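Local atomic coordinates of XPF endonuclease (Aeropyrum pernix, PDB entry 2BGW), a protein that is a structure-specific endonuclease of nucleotide excision repair that binds DNA and, judging from its family, probably cuts single-stranded DNA with the help of a metal ion. Residues A[35-47]-A[152-164]. Sequence-based numbering, arbitrary orientation.
Sequences PKQLPMGDYLVSD and RLSDVREWQLYIL. With MG (magnesium ion), chain E; SO4 (sulfate ion), chain H.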
loop_
_atom_site.group_PDB
_atom_site.type_symbol
_atom_site.label_atom_id
_atom_site.label_comp_id
_atom_site.label_asym_id
_atom_site.label_seq_id
_atom_site.Cartn_x
_atom_site.Cartn_y
_atom_site.Cartn_z
ATOM N N PRO A 35 -6.433 -7.147 -16.629
ATOM C CA PRO A 35 -5.279 -7.913 -16.186
ATOM C C PRO A 35 -4.046 -7.472 -16.926
ATOM O O PRO A 35 -4.003 -7.525 -18.149
ATOM C CB PRO A 35 -5.636 -9.353 -16.558
ATOM C CG PRO A 35 -6.777 -9.273 -17.524
ATOM C CD PRO A 35 -7.190 -7.838 -17.682
ATOM N N LYS A 36 -3.069 -6.990 -16.178
ATOM C CA LYS A 36 -1.784 -6.593 -16.730
ATOM C C LYS A 36 -0.678 -6.901 -15.743
ATOM O O LYS A 36 -0.922 -7.104 -14.550
ATOM C CB LYS A 36 -1.752 -5.095 -17.005
ATOM C CG LYS A 36 -2.748 -4.629 -18.018
ATOM C CD LYS A 36 -2.205 -4.746 -19.422
ATOM C CE LYS A 36 -3.320 -4.590 -20.420
ATOM N NZ LYS A 36 -2.764 -4.324 -21.746
ATOM N N GLN A 37 0.545 -6.917 -16.250
ATOM C CA GLN A 37 1.708 -6.982 -15.402
ATOM C C GLN A 37 1.980 -5.618 -14.781
ATOM O O GLN A 37 2.290 -4.648 -15.484
ATOM C CB GLN A 37 2.903 -7.457 -16.203
ATOM C CG GLN A 37 4.224 -7.334 -15.456
ATOM C CD GLN A 37 5.364 -8.079 -16.153
ATOM O OE1 GLN A 37 5.209 -8.576 -17.300
ATOM N NE2 GLN A 37 6.521 -8.161 -15.464
ATOM N N LEU A 38 1.857 -5.555 -13.458
ATOM C CA LEU A 38 2.129 -4.339 -12.703
ATOM C C LEU A 38 3.489 -4.479 -12.070
ATOM O O LEU A 38 3.936 -5.589 -11.849
ATOM C CB LEU A 38 1.107 -4.173 -11.582
ATOM C CG LEU A 38 -0.358 -4.130 -11.946
ATOM C CD1 LEU A 38 -1.168 -4.235 -10.688
ATOM C CD2 LEU A 38 -0.606 -2.839 -12.662
ATOM N N PRO A 39 4.155 -3.358 -11.762
ATOM C CA PRO A 39 5.460 -3.510 -11.150
ATOM C C PRO A 39 5.362 -4.256 -9.819
ATOM O O PRO A 39 6.228 -5.087 -9.510
ATOM C CB PRO A 39 5.896 -2.072 -10.901
ATOM C CG PRO A 39 5.064 -1.250 -11.771
ATOM C CD PRO A 39 3.783 -1.944 -11.933
ATOM N N MET A 40 4.296 -3.982 -9.064
ATOM C CA MET A 40 4.141 -4.466 -7.687
ATOM C C MET A 40 2.685 -4.568 -7.241
ATOM O O MET A 40 1.849 -3.839 -7.735
ATOM C CB MET A 40 4.927 -3.572 -6.715
ATOM C CG MET A 40 4.501 -2.146 -6.667
ATOM S SD MET A 40 5.895 -1.093 -6.225
ATOM C CE MET A 40 6.153 -1.520 -4.529
ATOM N N GLY A 41 2.402 -5.469 -6.304
ATOM C CA GLY A 41 1.075 -5.616 -5.728
ATOM C C GLY A 41 0.126 -6.280 -6.693
ATOM O O GLY A 41 0.515 -6.615 -7.806
ATOM N N ASP A 42 -1.135 -6.433 -6.293
ATOM C CA ASP A 42 -2.052 -7.286 -7.040
ATOM C C ASP A 42 -3.167 -6.528 -7.653
ATOM O O ASP A 42 -3.690 -6.941 -8.680
ATOM C CB ASP A 42 -2.639 -8.396 -6.166
ATOM C CG ASP A 42 -1.581 -9.124 -5.353
ATOM O OD1 ASP A 42 -0.427 -9.285 -5.848
ATOM O OD2 ASP A 42 -1.896 -9.510 -4.203
ATOM N N TYR A 43 -3.553 -5.430 -7.024
ATOM C CA TYR A 43 -4.611 -4.618 -7.580
ATOM C C TYR A 43 -4.242 -3.159 -7.544
ATOM O O TYR A 43 -3.928 -2.637 -6.486
ATOM C CB TYR A 43 -5.911 -4.837 -6.817
ATOM C CG TYR A 43 -6.462 -6.198 -7.001
ATOM C CD1 TYR A 43 -6.089 -7.229 -6.148
ATOM C CD2 TYR A 43 -7.330 -6.479 -8.027
ATOM C CE1 TYR A 43 -6.577 -8.509 -6.306
ATOM C CE2 TYR A 43 -7.834 -7.750 -8.197
ATOM C CZ TYR A 43 -7.442 -8.758 -7.328
ATOM O OH TYR A 43 -7.914 -10.028 -7.478
ATOM N N LEU A 44 -4.280 -2.514 -8.705
ATOM C CA LEU A 44 -4.160 -1.074 -8.777
ATOM C C LEU A 44 -5.554 -0.428 -8.685
ATOM O O LEU A 44 -6.397 -0.567 -9.574
ATOM C CB LEU A 44 -3.405 -0.650 -10.051
ATOM C CG LEU A 44 -3.184 0.868 -10.161
ATOM C CD1 LEU A 44 -2.120 1.385 -9.203
ATOM C CD2 LEU A 44 -2.879 1.278 -11.554
ATOM N N VAL A 45 -5.781 0.317 -7.623
ATOM C CA VAL A 45 -7.110 0.810 -7.306
ATOM C C VAL A 45 -7.382 2.266 -7.744
ATOM O O VAL A 45 -8.435 2.574 -8.259
ATOM C CB VAL A 45 -7.374 0.599 -5.808
ATOM C CG1 VAL A 45 -8.583 1.361 -5.355
ATOM C CG2 VAL A 45 -7.552 -0.852 -5.562
ATOM N N SER A 46 -6.443 3.159 -7.526
ATOM C CA SER A 46 -6.584 4.521 -7.949
ATOM C C SER A 46 -5.140 4.884 -8.186
ATOM O O SER A 46 -4.279 4.029 -8.015
ATOM C CB SER A 46 -7.221 5.354 -6.839
ATOM O OG SER A 46 -6.284 5.759 -5.852
ATOM N N ASP A 47 -4.838 6.124 -8.573
ATOM C CA ASP A 47 -3.446 6.445 -8.947
ATOM C C ASP A 47 -2.463 6.283 -7.788
ATOM O O ASP A 47 -1.269 6.144 -7.998
ATOM C CB ASP A 47 -3.278 7.814 -9.641
ATOM C CG ASP A 47 -1.851 7.979 -10.271
ATOM O OD1 ASP A 47 -1.556 7.314 -11.320
ATOM O OD2 ASP A 47 -1.004 8.735 -9.686
ATOM N N ARG A 152 -5.450 9.454 -16.139
ATOM C CA ARG A 152 -6.086 8.177 -16.439
ATOM C C ARG A 152 -5.266 7.014 -15.880
ATOM O O ARG A 152 -4.030 6.997 -15.991
ATOM C CB ARG A 152 -6.162 8.076 -17.964
ATOM C CG ARG A 152 -6.642 6.757 -18.551
ATOM C CD ARG A 152 -7.979 6.922 -19.296
ATOM N NE ARG A 152 -8.268 5.724 -20.094
ATOM C CZ ARG A 152 -9.244 4.849 -19.839
ATOM N NH1 ARG A 152 -10.071 5.041 -18.812
ATOM N NH2 ARG A 152 -9.399 3.790 -20.636
ATOM N N LEU A 153 -5.949 6.048 -15.279
ATOM C CA LEU A 153 -5.304 4.922 -14.636
ATOM C C LEU A 153 -4.689 4.023 -15.680
ATOM O O LEU A 153 -5.389 3.569 -16.566
ATOM C CB LEU A 153 -6.346 4.129 -13.854
ATOM C CG LEU A 153 -5.979 3.052 -12.824
ATOM C CD1 LEU A 153 -5.450 3.645 -11.520
ATOM C CD2 LEU A 153 -7.186 2.207 -12.528
ATOM N N SER A 154 -3.379 3.775 -15.595
ATOM C CA SER A 154 -2.749 2.712 -16.425
ATOM C C SER A 154 -1.520 2.047 -15.809
ATOM O O SER A 154 -0.833 2.608 -14.950
ATOM C CB SER A 154 -2.412 3.196 -17.846
ATOM O OG SER A 154 -1.150 3.825 -17.886
ATOM N N ASP A 155 -1.271 0.833 -16.274
ATOM C CA ASP A 155 -0.129 0.028 -15.879
ATOM C C ASP A 155 1.111 0.665 -16.450
ATOM O O ASP A 155 2.137 0.719 -15.770
ATOM C CB ASP A 155 -0.270 -1.349 -16.487
ATOM C CG ASP A 155 -0.692 -1.274 -17.942
ATOM O OD1 ASP A 155 -1.180 -0.186 -18.358
ATOM O OD2 ASP A 155 -0.532 -2.275 -18.676
ATOM N N VAL A 156 1.021 1.173 -17.682
ATOM C CA VAL A 156 2.173 1.791 -18.321
ATOM C C VAL A 156 2.652 3.007 -17.546
ATOM O O VAL A 156 3.852 3.170 -17.306
ATOM C CB VAL A 156 1.915 2.164 -19.763
ATOM C CG1 VAL A 156 3.024 3.037 -20.257
ATOM C CG2 VAL A 156 1.810 0.919 -20.620
ATOM N N ARG A 157 1.725 3.835 -17.106
ATOM C CA ARG A 157 2.090 4.930 -16.223
ATOM C C ARG A 157 2.731 4.438 -14.917
ATOM O O ARG A 157 3.653 5.072 -14.403
ATOM C CB ARG A 157 0.887 5.816 -15.927
ATOM C CG ARG A 157 1.214 6.940 -14.985
ATOM C CD ARG A 157 0.045 7.903 -14.767
ATOM N NE ARG A 157 0.047 8.389 -13.384
ATOM C CZ ARG A 157 0.440 9.606 -13.015
ATOM N NH1 ARG A 157 0.856 10.489 -13.927
ATOM N NH2 ARG A 157 0.419 9.947 -11.728
ATOM N N GLU A 158 2.259 3.312 -14.388
ATOM C CA GLU A 158 2.766 2.826 -13.117
ATOM C C GLU A 158 4.242 2.478 -13.218
ATOM O O GLU A 158 5.045 2.841 -12.361
ATOM C CB GLU A 158 1.935 1.644 -12.597
ATOM C CG GLU A 158 0.523 2.055 -12.117
ATOM C CD GLU A 158 0.499 3.326 -11.244
ATOM O OE1 GLU A 158 1.146 3.334 -10.161
ATOM O OE2 GLU A 158 -0.167 4.321 -11.643
ATOM N N TRP A 159 4.587 1.783 -14.294
ATOM C CA TRP A 159 5.959 1.454 -14.598
ATOM C C TRP A 159 6.751 2.699 -14.912
ATOM O O TRP A 159 7.903 2.807 -14.524
ATOM C CB TRP A 159 5.987 0.593 -15.811
ATOM C CG TRP A 159 5.635 -0.800 -15.584
ATOM C CD1 TRP A 159 4.472 -1.399 -15.903
ATOM C CD2 TRP A 159 6.474 -1.811 -15.047
ATOM N NE1 TRP A 159 4.510 -2.732 -15.589
ATOM C CE2 TRP A 159 5.740 -3.017 -15.074
ATOM C CE3 TRP A 159 7.775 -1.818 -14.538
ATOM C CZ2 TRP A 159 6.260 -4.222 -14.619
ATOM C CZ3 TRP A 159 8.293 -3.010 -14.081
ATOM C CH2 TRP A 159 7.532 -4.203 -14.120
ATOM N N GLN A 160 6.159 3.655 -15.614
ATOM C CA GLN A 160 6.894 4.898 -15.843
ATOM C C GLN A 160 7.301 5.516 -14.517
ATOM O O GLN A 160 8.405 6.055 -14.374
ATOM C CB GLN A 160 6.082 5.887 -16.674
ATOM C CG GLN A 160 5.794 5.386 -18.071
ATOM C CD GLN A 160 4.725 6.184 -18.764
ATOM O OE1 GLN A 160 3.975 6.949 -18.138
ATOM N NE2 GLN A 160 4.647 6.025 -20.079
ATOM N N LEU A 161 6.411 5.394 -13.538
ATOM C CA LEU A 161 6.657 5.917 -12.197
ATOM C C LEU A 161 7.600 5.055 -11.365
ATOM O O LEU A 161 8.354 5.556 -10.548
ATOM C CB LEU A 161 5.330 6.110 -11.488
ATOM C CG LEU A 161 4.533 7.264 -12.075
ATOM C CD1 LEU A 161 3.108 7.107 -11.741
ATOM C CD2 LEU A 161 5.078 8.568 -11.537
ATOM N N TYR A 162 7.558 3.756 -11.589
ATOM C CA TYR A 162 8.420 2.819 -10.877
ATOM C C TYR A 162 9.862 3.023 -11.326
ATOM O O TYR A 162 10.806 2.971 -10.527
ATOM C CB TYR A 162 7.944 1.379 -11.147
ATOM C CG TYR A 162 8.779 0.277 -10.543
ATOM C CD1 TYR A 162 9.167 0.322 -9.213
ATOM C CD2 TYR A 162 9.166 -0.821 -11.305
ATOM C CE1 TYR A 162 9.945 -0.688 -8.659
ATOM C CE2 TYR A 162 9.929 -1.843 -10.764
ATOM C CZ TYR A 162 10.323 -1.767 -9.443
ATOM O OH TYR A 162 11.077 -2.768 -8.882
ATOM N N ILE A 163 10.014 3.285 -12.616
ATOM C CA ILE A 163 11.317 3.520 -13.206
ATOM C C ILE A 163 11.880 4.842 -12.694
ATOM O O ILE A 163 12.968 4.862 -12.131
ATOM C CB ILE A 163 11.259 3.329 -14.730
ATOM C CG1 ILE A 163 11.017 1.842 -14.970
ATOM C CG2 ILE A 163 12.546 3.782 -15.398
ATOM C CD1 ILE A 163 10.519 1.463 -16.283
ATOM N N LEU A 164 11.120 5.926 -12.783
ATOM C CA LEU A 164 11.583 7.172 -12.180
ATOM C C LEU A 164 11.944 7.017 -10.689
ATOM O O LEU A 164 12.954 7.600 -10.271
ATOM C CB LEU A 164 10.588 8.319 -12.398
ATOM C CG LEU A 164 10.336 8.743 -13.856
ATOM C CD1 LEU A 164 9.101 9.598 -13.959
ATOM C CD2 LEU A 164 11.508 9.496 -14.439
HETATM MG MG MG E . -0.367 -11.248 -3.434
HETATM S S SO4 H . 5.687 -7.510 -5.158
HETATM O O1 SO4 H . 5.991 -7.624 -6.604
HETATM O O2 SO4 H . 4.745 -6.416 -4.904
HETATM O O3 SO4 H . 4.925 -8.680 -4.721
HETATM O O4 SO4 H . 6.941 -7.342 -4.363
#
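Pro39 sets its CG over one face of the Trp159 indole, 3.8 Å from the centroid of the five-membered ring, a CH-pi contact suited to proline's rigid ring. At the indole edge, NE1 donates to Gln37 O (2.9 Å, 166° at the hydrogen), with the acceptor in the ring plane; tryptophan suits the place by offering a broad face and an N-H together. With CG beside the backbone N (chi1 -78°), the indole reaches over to the 37-39 loop. An alanine here would probably leave Gln37 O without its donor and open a gap beside Pro39. The neighbouring CB of the same proline meets Tyr162 CD2 at 3.5 Å. In the XPF family a PDDEXK-type nuclease is followed by a helix-hairpin-helix region; here helix 155-165, leading into that region, packs against the nuclease loop that carries Asp42, a ligand of magnesium. Near the helix start, leucine's branched end lets Leu44 CD2 touch both Leu153 CD1 and the aliphatic CG of Glu158, each at 3.5 Å. Beyond it, Arg157 grips Asp47 side-on, NE to OD1 and NH2 to OD2, both 2.8 Å. The Arg157 charge would probably ease the like-charge pair of Asp47 and Glu158, while Tyr79 OH bonds to Glu158 OE1.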